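Local coordinates for hypothetical protein VC0802 (Vibrio cholerae, PDB 1ZVP) that is of unknown function but carries two ACT domains, the small-molecule-sensing fold of many regulatory proteins, and has been proposed as a possible transport protein, at residues D[14-20]-D[72-78]; D[36-42]-D[51-55]; D[94-100]-D[123-129]. All coordinates share one frame. Residue numbers count along the deposited sequence, not the author numbering.

Interaction 1. Residues D[14-20]-D[72-78]; sequences SMSPELM and SLITLTV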
# COMPACT_ATOMS: atom_id res chain seq x y z
N SER D 14 -14.39 6.33 -12.16
CA SER D 14 -14.25 4.90 -11.88
C SER D 14 -12.77 4.56 -11.69
O SER D 14 -11.90 5.15 -12.35
CB SER D 14 -14.84 4.09 -13.04
OG SER D 14 -14.74 2.70 -12.81
N MET D 15 -12.49 3.63 -10.77
CA MET D 15 -11.12 3.15 -10.56
C MET D 15 -10.84 1.94 -11.44
O MET D 15 -9.73 1.39 -11.41
CB MET D 15 -10.83 2.85 -9.09
CG MET D 15 -10.77 4.09 -8.17
SD MET D 15 -9.56 5.37 -8.60
CE MET D 15 -10.57 6.56 -9.49
N SER D 16 -11.84 1.57 -12.25
CA SER D 16 -11.82 0.38 -13.10
C SER D 16 -11.35 -0.88 -12.35
O SER D 16 -10.38 -1.52 -12.76
CB SER D 16 -10.99 0.62 -14.37
OG SER D 16 -11.65 1.52 -15.25
N PRO D 17 -12.05 -1.25 -11.25
CA PRO D 17 -11.59 -2.35 -10.41
C PRO D 17 -11.78 -3.74 -11.02
O PRO D 17 -12.68 -3.95 -11.84
CB PRO D 17 -12.45 -2.20 -9.16
CG PRO D 17 -13.70 -1.62 -9.65
CD PRO D 17 -13.29 -0.66 -10.73
N GLU D 18 -10.94 -4.68 -10.62
CA GLU D 18 -11.12 -6.06 -11.02
C GLU D 18 -10.81 -6.98 -9.86
O GLU D 18 -9.79 -6.83 -9.19
CB GLU D 18 -10.26 -6.40 -12.24
CG GLU D 18 -8.88 -5.81 -12.20
CD GLU D 18 -7.98 -6.38 -13.26
OE1 GLU D 18 -6.74 -6.31 -13.08
OE2 GLU D 18 -8.49 -6.88 -14.28
N LEU D 19 -11.72 -7.92 -9.61
CA LEU D 19 -11.57 -8.89 -8.53
C LEU D 19 -10.69 -10.04 -9.00
O LEU D 19 -11.03 -10.71 -9.98
CB LEU D 19 -12.93 -9.45 -8.13
CG LEU D 19 -13.35 -9.68 -6.68
CD1 LEU D 19 -14.13 -10.96 -6.59
CD2 LEU D 19 -12.20 -9.65 -5.64
N MET D 20 -9.58 -10.26 -8.29
CA MET D 20 -8.65 -11.37 -8.57
C MET D 20 -9.06 -12.66 -7.85
O MET D 20 -9.77 -12.64 -6.84
CB MET D 20 -7.21 -10.98 -8.18
CG MET D 20 -6.70 -9.68 -8.82
SD MET D 20 -6.75 -9.73 -10.61
CE MET D 20 -7.69 -8.29 -10.88
N SER D 72 -9.87 -10.44 0.01
CA SER D 72 -9.98 -10.50 -1.44
C SER D 72 -9.07 -9.45 -2.04
O SER D 72 -8.80 -8.43 -1.42
CB SER D 72 -11.42 -10.25 -1.87
OG SER D 72 -12.23 -11.31 -1.43
N LEU D 73 -8.59 -9.72 -3.25
CA LEU D 73 -7.67 -8.82 -3.91
C LEU D 73 -8.31 -8.15 -5.13
O LEU D 73 -8.84 -8.82 -6.02
CB LEU D 73 -6.37 -9.53 -4.30
CG LEU D 73 -5.46 -8.81 -5.29
CD1 LEU D 73 -4.85 -7.56 -4.69
CD2 LEU D 73 -4.38 -9.76 -5.75
N ILE D 74 -8.26 -6.83 -5.12
CA ILE D 74 -8.80 -5.99 -6.17
C ILE D 74 -7.66 -5.16 -6.76
O ILE D 74 -6.92 -4.51 -6.04
CB ILE D 74 -9.96 -5.10 -5.63
CG1 ILE D 74 -11.16 -5.98 -5.27
CG2 ILE D 74 -10.35 -4.03 -6.65
CD1 ILE D 74 -12.18 -5.34 -4.35
N THR D 75 -7.50 -5.24 -8.07
CA THR D 75 -6.55 -4.39 -8.76
C THR D 75 -7.29 -3.25 -9.45
O THR D 75 -8.39 -3.43 -9.96
CB THR D 75 -5.71 -5.18 -9.78
OG1 THR D 75 -4.95 -6.17 -9.08
CG2 THR D 75 -4.77 -4.27 -10.54
N LEU D 76 -6.69 -2.07 -9.44
CA LEU D 76 -7.23 -0.92 -10.15
C LEU D 76 -6.56 -0.85 -11.50
O LEU D 76 -5.34 -0.71 -11.57
CB LEU D 76 -6.95 0.34 -9.35
CG LEU D 76 -7.91 0.73 -8.23
CD1 LEU D 76 -8.87 -0.38 -7.78
CD2 LEU D 76 -7.09 1.25 -7.08
N THR D 77 -7.35 -0.99 -12.56
CA THR D 77 -6.80 -0.94 -13.93
C THR D 77 -6.69 0.48 -14.47
O THR D 77 -6.07 0.70 -15.52
CB THR D 77 -7.59 -1.84 -14.93
OG1 THR D 77 -8.96 -1.46 -14.96
CG2 THR D 77 -7.49 -3.28 -14.53
N VAL D 78 -7.27 1.45 -13.76
CA VAL D 78 -7.15 2.86 -14.10
C VAL D 78 -5.67 3.25 -14.35
O VAL D 78 -4.74 2.78 -13.66
CB VAL D 78 -7.84 3.78 -13.04
CG1 VAL D 78 -6.94 4.01 -11.81
CG2 VAL D 78 -8.27 5.11 -13.66
O HOH W 1 -9.25 -12.17 -4.44

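Interaction 2. Residues D[36-42]-D[51-55]; sequences YLSLEPI and LTLVL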
# COMPACT_ATOMS: atom_id res chain seq x y z
N TYR D 36 11.11 -18.58 3.27
CA TYR D 36 9.67 -18.62 2.99
C TYR D 36 9.30 -18.61 1.50
O TYR D 36 8.12 -18.62 1.15
CB TYR D 36 8.96 -17.48 3.73
CG TYR D 36 9.06 -17.58 5.24
CD1 TYR D 36 8.13 -18.31 5.97
CD2 TYR D 36 10.10 -16.95 5.93
CE1 TYR D 36 8.22 -18.41 7.36
CE2 TYR D 36 10.20 -17.05 7.32
CZ TYR D 36 9.26 -17.78 8.03
OH TYR D 36 9.35 -17.87 9.40
N LEU D 37 10.32 -18.61 0.64
CA LEU D 37 10.13 -18.61 -0.81
C LEU D 37 9.17 -19.68 -1.33
O LEU D 37 8.38 -19.41 -2.24
CB LEU D 37 11.49 -18.76 -1.51
CG LEU D 37 12.19 -17.57 -2.19
CD1 LEU D 37 11.81 -16.24 -1.60
CD2 LEU D 37 13.71 -17.76 -2.15
N SER D 38 9.23 -20.87 -0.74
CA SER D 38 8.39 -22.01 -1.16
C SER D 38 6.90 -21.78 -0.92
O SER D 38 6.07 -22.47 -1.50
CB SER D 38 8.84 -23.30 -0.47
OG SER D 38 8.80 -23.14 0.94
N LEU D 39 6.58 -20.81 -0.07
CA LEU D 39 5.19 -20.42 0.18
C LEU D 39 4.62 -19.56 -0.95
O LEU D 39 3.40 -19.40 -1.06
CB LEU D 39 5.06 -19.70 1.52
CG LEU D 39 5.39 -20.47 2.80
CD1 LEU D 39 5.24 -19.58 4.01
CD2 LEU D 39 4.52 -21.70 2.93
N GLU D 40 5.51 -19.01 -1.79
CA GLU D 40 5.16 -18.18 -2.94
C GLU D 40 4.27 -16.99 -2.59
O GLU D 40 3.17 -16.86 -3.13
CB GLU D 40 4.52 -19.00 -4.05
CG GLU D 40 5.47 -19.95 -4.76
CD GLU D 40 4.75 -21.16 -5.35
OE1 GLU D 40 5.41 -22.22 -5.50
OE2 GLU D 40 3.53 -21.07 -5.64
N PRO D 41 4.74 -16.12 -1.67
CA PRO D 41 3.93 -14.99 -1.24
C PRO D 41 3.69 -13.99 -2.38
O PRO D 41 4.60 -13.72 -3.16
CB PRO D 41 4.77 -14.35 -0.14
CG PRO D 41 6.16 -14.78 -0.42
CD PRO D 41 6.05 -16.14 -0.99
N ILE D 42 2.47 -13.47 -2.48
CA ILE D 42 2.14 -12.50 -3.52
C ILE D 42 2.79 -11.16 -3.19
O ILE D 42 3.13 -10.39 -4.08
CB ILE D 42 0.61 -12.37 -3.74
CG1 ILE D 42 0.32 -11.62 -5.05
CG2 ILE D 42 -0.09 -11.73 -2.53
CD1 ILE D 42 -1.14 -11.51 -5.39
N LEU D 51 9.17 -9.85 9.07
CA LEU D 51 8.77 -9.96 7.66
C LEU D 51 7.28 -10.15 7.54
O LEU D 51 6.72 -11.11 8.09
CB LEU D 51 9.50 -11.14 7.01
CG LEU D 51 9.39 -11.39 5.51
CD1 LEU D 51 10.16 -10.35 4.71
CD2 LEU D 51 9.92 -12.77 5.23
N THR D 52 6.62 -9.23 6.83
CA THR D 52 5.21 -9.40 6.45
C THR D 52 5.14 -10.27 5.20
O THR D 52 5.84 -10.01 4.22
CB THR D 52 4.49 -8.04 6.18
OG1 THR D 52 4.55 -7.20 7.35
CG2 THR D 52 3.02 -8.24 5.78
N LEU D 53 4.30 -11.30 5.24
CA LEU D 53 4.01 -12.09 4.05
C LEU D 53 2.53 -11.98 3.76
O LEU D 53 1.72 -12.07 4.67
CB LEU D 53 4.38 -13.57 4.23
CG LEU D 53 5.82 -13.97 4.58
CD1 LEU D 53 5.89 -15.47 4.92
CD2 LEU D 53 6.81 -13.61 3.46
N VAL D 54 2.18 -11.77 2.49
CA VAL D 54 0.79 -11.87 2.06
C VAL D 54 0.70 -13.13 1.21
O VAL D 54 1.39 -13.26 0.20
CB VAL D 54 0.28 -10.60 1.29
CG1 VAL D 54 -1.21 -10.68 1.04
CG2 VAL D 54 0.59 -9.34 2.06
N LEU D 55 -0.15 -14.04 1.64
CA LEU D 55 -0.17 -15.41 1.16
C LEU D 55 -1.58 -15.85 0.90
O LEU D 55 -2.50 -15.38 1.56
CB LEU D 55 0.39 -16.34 2.24
CG LEU D 55 1.85 -16.23 2.68
CD1 LEU D 55 2.00 -16.63 4.12
CD2 LEU D 55 2.70 -17.10 1.79

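Interaction 3. Residues D[94-100]-D[123-129]; sequences KLAEHGI and ALQALGE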
# COMPACT_ATOMS: atom_id res chain seq x y z
N LYS D 94 -13.46 6.45 -1.80
CA LYS D 94 -14.59 5.70 -2.34
C LYS D 94 -14.93 4.49 -1.46
O LYS D 94 -16.10 4.17 -1.26
CB LYS D 94 -14.28 5.19 -3.74
CG LYS D 94 -14.26 6.24 -4.79
CD LYS D 94 -13.67 5.63 -6.05
CE LYS D 94 -13.98 6.47 -7.24
NZ LYS D 94 -15.34 6.22 -7.76
N LEU D 95 -13.88 3.82 -0.98
CA LEU D 95 -14.02 2.68 -0.08
C LEU D 95 -14.52 3.09 1.31
O LEU D 95 -15.42 2.45 1.85
CB LEU D 95 -12.68 1.95 0.03
CG LEU D 95 -12.34 0.63 -0.67
CD1 LEU D 95 -13.36 0.23 -1.70
CD2 LEU D 95 -10.97 0.73 -1.28
N ALA D 96 -13.95 4.14 1.89
CA ALA D 96 -14.36 4.63 3.21
C ALA D 96 -15.81 5.08 3.24
O ALA D 96 -16.50 4.87 4.23
CB ALA D 96 -13.44 5.75 3.68
N GLU D 97 -16.29 5.68 2.15
CA GLU D 97 -17.68 6.09 2.04
C GLU D 97 -18.68 4.96 2.20
O GLU D 97 -19.85 5.19 2.49
CB GLU D 97 -17.93 6.76 0.70
CG GLU D 97 -17.58 8.22 0.66
CD GLU D 97 -17.88 8.83 -0.69
OE1 GLU D 97 -19.04 9.24 -0.93
OE2 GLU D 97 -16.94 8.90 -1.52
N HIS D 98 -18.22 3.73 1.96
CA HIS D 98 -19.07 2.55 2.12
C HIS D 98 -18.69 1.68 3.32
O HIS D 98 -19.18 0.56 3.46
CB HIS D 98 -19.08 1.74 0.84
CG HIS D 98 -19.75 2.45 -0.29
ND1 HIS D 98 -19.07 3.31 -1.12
CD2 HIS D 98 -21.04 2.48 -0.68
CE1 HIS D 98 -19.91 3.82 -2.00
NE2 HIS D 98 -21.11 3.33 -1.75
N GLY D 99 -17.85 2.23 4.19
CA GLY D 99 -17.45 1.58 5.42
C GLY D 99 -16.52 0.41 5.21
O GLY D 99 -16.56 -0.55 5.98
N ILE D 100 -15.69 0.50 4.18
CA ILE D 100 -14.74 -0.56 3.81
C ILE D 100 -13.29 -0.15 4.08
O ILE D 100 -12.80 0.84 3.54
CB ILE D 100 -14.92 -0.98 2.33
CG1 ILE D 100 -16.34 -1.46 2.07
CG2 ILE D 100 -13.90 -2.06 1.95
CD1 ILE D 100 -16.79 -1.39 0.65
N ALA D 123 -16.90 -3.57 -2.42
CA ALA D 123 -15.70 -2.82 -2.77
C ALA D 123 -15.61 -2.56 -4.27
O ALA D 123 -15.28 -1.46 -4.69
CB ALA D 123 -14.46 -3.53 -2.25
N LEU D 124 -15.90 -3.59 -5.08
CA LEU D 124 -16.07 -3.44 -6.53
C LEU D 124 -17.06 -2.35 -6.90
O LEU D 124 -16.78 -1.52 -7.77
CB LEU D 124 -16.54 -4.75 -7.16
CG LEU D 124 -15.51 -5.85 -7.36
CD1 LEU D 124 -16.16 -7.03 -8.08
CD2 LEU D 124 -14.28 -5.34 -8.13
N GLN D 125 -18.23 -2.37 -6.26
CA GLN D 125 -19.26 -1.37 -6.46
C GLN D 125 -18.79 0.05 -6.12
O GLN D 125 -18.93 0.95 -6.94
CB GLN D 125 -20.51 -1.72 -5.64
CG GLN D 125 -21.37 -2.82 -6.25
CD GLN D 125 -22.28 -3.51 -5.20
OE1 GLN D 125 -22.53 -4.72 -5.29
NE2 GLN D 125 -22.76 -2.74 -4.21
N ALA D 126 -18.24 0.23 -4.92
CA ALA D 126 -17.66 1.51 -4.51
C ALA D 126 -16.60 2.01 -5.49
O ALA D 126 -16.65 3.15 -5.95
CB ALA D 126 -17.10 1.40 -3.11
N LEU D 127 -15.65 1.14 -5.84
CA LEU D 127 -14.51 1.50 -6.68
C LEU D 127 -14.87 1.77 -8.13
O LEU D 127 -14.16 2.50 -8.81
CB LEU D 127 -13.43 0.42 -6.61
CG LEU D 127 -12.69 0.32 -5.28
CD1 LEU D 127 -11.85 -0.96 -5.20
CD2 LEU D 127 -11.85 1.56 -5.04
N GLY D 128 -15.97 1.18 -8.59
CA GLY D 128 -16.40 1.29 -9.98
C GLY D 128 -17.34 2.44 -10.28
O GLY D 128 -17.82 2.57 -11.41
N GLU D 129 -17.61 3.27 -9.27
CA GLU D 129 -18.53 4.42 -9.41
C GLU D 129 -17.93 5.54 -10.25
O GLU D 129 -16.77 5.94 -10.04
CB GLU D 129 -18.89 4.99 -8.04
CG GLU D 129 -19.90 4.20 -7.23
CD GLU D 129 -19.95 4.64 -5.77
OE1 GLU D 129 -19.11 5.46 -5.32
OE2 GLU D 129 -20.85 4.13 -5.05
O HOH W 2 -17.16 7.14 -6.20

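Interaction 1. Residues D[14-20]-D[72-78]
Strand 17-19 runs antiparallel to strand 72-76, and side chains alternate between the two faces of the pair. On one face the Pro17 ring sets CB 3.7 Å from Ile74 CG2 and 4.2 Å from Leu76 CD1. Leu19, with chi1 and chi2 between the standard wells, swings CD2 back to 3.8 Å from Ile74 CG1. Buried Met15 sets CB 3.7 Å from Leu76 CG, and its m,m conformation brings SD to 4.4 Å from Val78 CG1. Glu18 occupies the other face; its p chi1 turns the side chain across toward 72-78, so that Glu18 CD lies 3.4 Å from Thr77 CG2. The m,m rotamer of Met20 places CG 3.8 Å from Leu73 CG and CE 3.8 Å from Thr75 CB. Thr77 adopts p, and its OG1 donates to Ser16 O at 2.6 Å, beside the backbone bond from Thr77 N to the same oxygen (3.1 Å). Between the two segments, Glu18 N to Thr75 O (2.9 Å), Thr75 N to Glu18 O (3.0 Å) and Met20 N to Leu73 O (2.8 Å) set the register. Main-chain bonds thus define the pairing, while Pro17 and Leu19 pack on Ile74 and Leu76 on the face that helix 120-127 touches.

Interaction 2. Residues D[36-42]-D[51-55]
Apolar contacts dominate where the loop 36-42 lies against strand 51-55. Leu51, Leu53 and Leu55 meet a row of loop side chains: Tyr36 CD2 is 4.2 Å from Leu51 CD2, Tyr36 CD1 is 3.8 Å from Leu53 CD1, and Leu39 CB lies 3.5 Å from Leu55 CD2. Pro41 fits between two of these leucines, its CG 4.1 Å from Leu53 CD2 and its CB 3.9 Å from Leu55 CD2. Ile42 CG2 packs 3.9 Å from Val54 CG1. The polar link is a single backbone hydrogen bond, Ile42 N to Val54 O (2.9 Å). Within the loop, Leu39 N to Tyr36 O and Glu40 N to Leu37 O, both 2.9 Å, hold the 3-10 turn that presents Tyr36 and Leu39 to the strand. Tyr36, Leu39 and Pro41 thus cover the leucine face of strand 50-56, while Ile42 starts the pairing that strand 43-47 continues. The ACT fold has a ferredoxin-like βαββαβ topology; here the link between strands 24-29 and 43-47 has only a 3-10 turn within 36-42.

Interaction 3. Residues D[94-100]-D[123-129]
Ala126 is the small residue that lets these segments approach, with its CA 5.6 Å from that of Lys94. Its methyl fits beneath the C-terminal turn of helix 87-96, CB resting 3.5 Å from Lys94 O and 3.4 Å from His98 ND1. The imidazole is held beside it by the hydrogen bond from His98 ND1 to Lys94 O (3.1 Å). Leu95 is a bump in return: CD1 enters a hollow between Ala123 CB (4.0 Å), Ala126 CB (4.2 Å) and Leu127 CG (3.6 Å). Helix 87-96 finishes in a Schellman motif, with Ile100 N bonded to Leu95 O (3.1 Å) and Gly99 N to Ala96 O (3.0 Å), and positive-phi Gly99 at C-prime. These are the two helices of the C-terminal ACT domain, side by side on one face of its sheet, and Leu95 and Leu127 both reach Ile113 of strand 111-116. Beyond the Schellman turn, Ile100 comes back toward helix 120-127, its CD1 4.3 Å from Ala123 CB. On the other flank of Ala126, Lys94 stretches along the helix end, where NZ donates to Glu129 O (2.7 Å) and a water bridges NZ (2.6 Å) to Glu129 OE1 (2.7 Å).

Overall arrangement
From the N terminus, helix 3-11 leads into 14-20, whose partner 72-78 comes 52 residues later. Interaction 1 thereby closes a long loop holding the strands 24-29, 43-47 and 50-56, and interaction 2 is nested inside it. The two touch where Leu73 CD2 packs 3.7 Å from Ile42 CD1. Interaction 3 follows in series, after strand 71-76 has passed into helix 87-96. It adjoins interaction 1 through a probable hydrogen bond from Met15 N to Leu127 O (2.8 Å) and Pro17 CG 3.6 Å from Leu124 O, so strand 17-19 becomes an edge of the sheet with 71-76, 111-116 and 103-106. Interactions 2 and 3 lie on opposite sides of the chain's centre, and each reaches the second subunit.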